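Local coordinates for leucine aminopeptidase 1, chloroplastic (Solanum lycopersicum, PDB 5D8N), which removes N-terminal amino acids, preferably leucine, from peptides as a metal-dependent M17 aminopeptidase, works as a homohexamer and also has chaperone activity, at the interface of chains A and B. Coordinates in Å, arbitrary orientation; residue numbers count along the deposited sequence, not the author numbering. Chains: chain A/B, Leucine aminopeptidase 1, chloroplastic.

The interface of chains A and B. Residues chain A 176-179; chain B 376-378, 469.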
loop_
_atom_site.group_PDB
_atom_site.type_symbol
_atom_site.label_atom_id
_atom_site.label_comp_id
_atom_site.label_asym_id
_atom_site.label_seq_id
_atom_site.Cartn_x
_atom_site.Cartn_y
_atom_site.Cartn_z
ATOM N N PHE A 176 19.672 3.050 30.583
ATOM C CA PHE A 176 20.090 3.559 29.276
ATOM C C PHE A 176 19.801 5.030 29.026
ATOM O O PHE A 176 19.787 5.465 27.878
ATOM C CB PHE A 176 19.460 2.741 28.152
ATOM C CG PHE A 176 19.586 1.267 28.356
ATOM C CD1 PHE A 176 20.815 0.648 28.219
ATOM C CD2 PHE A 176 18.511 0.522 28.776
ATOM C CE1 PHE A 176 20.979 -0.684 28.522
ATOM C CE2 PHE A 176 18.665 -0.817 29.060
ATOM C CZ PHE A 176 19.907 -1.416 28.970
ATOM N N ARG A 177 19.600 5.793 30.093
ATOM C CA ARG A 177 19.386 7.215 29.971
ATOM C C ARG A 177 20.135 7.973 31.058
ATOM O O ARG A 177 20.454 7.436 32.118
ATOM C CB ARG A 177 17.903 7.591 30.004
ATOM C CG ARG A 177 17.107 7.040 31.158
ATOM C CD ARG A 177 15.622 7.322 30.961
ATOM N NE ARG A 177 14.827 6.757 32.044
ATOM C CZ ARG A 177 13.581 6.305 31.933
ATOM N NH1 ARG A 177 12.950 6.379 30.773
ATOM N NH2 ARG A 177 13.008 5.731 32.985
ATOM N N SER A 178 20.603 9.146 30.665
ATOM C CA SER A 178 21.713 9.827 31.307
ATOM C C SER A 178 21.131 10.636 32.440
ATOM O O SER A 178 21.821 10.960 33.394
ATOM C CB SER A 178 22.459 10.718 30.284
ATOM O OG SER A 178 22.866 10.001 29.104
ATOM N N GLU A 179 19.847 10.954 32.360
ATOM C CA GLU A 179 19.245 11.763 33.403
ATOM C C GLU A 179 18.059 11.037 34.018
ATOM O O GLU A 179 17.123 10.621 33.337
ATOM C CB GLU A 179 18.854 13.156 32.893
ATOM C CG GLU A 179 19.780 14.258 33.403
ATOM C CD GLU A 179 20.648 14.881 32.327
ATOM O OE1 GLU A 179 21.667 15.514 32.686
ATOM O OE2 GLU A 179 20.299 14.787 31.127
ATOM N N GLY B 376 27.919 11.549 25.315
ATOM C CA GLY B 376 27.302 10.751 26.366
ATOM C C GLY B 376 25.801 10.532 26.170
ATOM O O GLY B 376 25.212 9.814 26.962
ATOM N N LYS B 377 25.138 11.246 25.255
ATOM C CA LYS B 377 23.678 11.086 25.123
ATOM C C LYS B 377 23.335 9.791 24.399
ATOM O O LYS B 377 24.029 9.392 23.493
ATOM C CB LYS B 377 23.040 12.252 24.377
ATOM C CG LYS B 377 23.218 13.554 25.150
ATOM C CD LYS B 377 22.469 14.688 24.499
ATOM C CE LYS B 377 22.739 15.983 25.253
ATOM N NZ LYS B 377 22.050 17.118 24.594
ATOM N N THR B 378 22.271 9.134 24.826
ATOM C CA THR B 378 21.855 7.867 24.261
ATOM C C THR B 378 20.705 8.073 23.279
ATOM O O THR B 378 19.823 8.906 23.506
ATOM C CB THR B 378 21.421 6.885 25.361
ATOM O OG1 THR B 378 20.420 7.483 26.192
ATOM C CG2 THR B 378 22.642 6.512 26.254
ATOM N N ASP B 469 17.722 8.527 26.073
ATOM C CA ASP B 469 17.543 9.975 26.135
ATOM C C ASP B 469 16.632 10.524 25.032
ATOM O O ASP B 469 15.915 11.487 25.250
ATOM C CB ASP B 469 18.876 10.708 26.051
ATOM C CG ASP B 469 19.803 10.396 27.223
ATOM O OD1 ASP B 469 19.318 10.042 28.321
ATOM O OD2 ASP B 469 21.030 10.592 27.071
#
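With CG beside its own backbone N and opposite the carbonyl carbon (chi1 -63°), B:Asp469 presents both carboxylate oxygens to A:Ser178, whose OG has a matching setting that puts hydroxyl and amide N-H on the same acid. The carboxylate takes the serine end-on in a two-point grip: OD1 accepts from the backbone N of A:Ser178 at 2.8 Å, nearly straight at the hydrogen (168°), and OD2 accepts from OG of A:Ser178, also at 2.8 Å. Both oxygens use their syn lone pairs. A:Ser178 is poorly ordered, so both of its bonds to the acid are less certain than the model suggests, and the second approach of its hydroxyl, to O of B:Gly376, is weak. Within chain B, the backbone N of B:Thr378 reaches OD2 of B:Asp469 from above the carboxylate plane at 3.0 Å, a second donor that helps fix the rotation of the acid. In return, the backbone N of B:Asp469 donates to OG1 of B:Thr378 at 2.9 Å, tying loop to strand 378-380. An alanine in place of B:Asp469 would probably leave the amide of A:Ser178 and that of B:Thr378 without their acceptor and set the serine hydroxyl free to turn. The patch joins two subunits of the homohexamer through a chain A loop, and its centre lies about 34 Å from A:Arg389, an active-site residue. Alongside the acid, the hydroxyl OG1 of B:Thr378 donates a hydrogen bond across the interface to the backbone O of A:Phe176 at 2.7 Å, tilted 20° from the carbonyl plane.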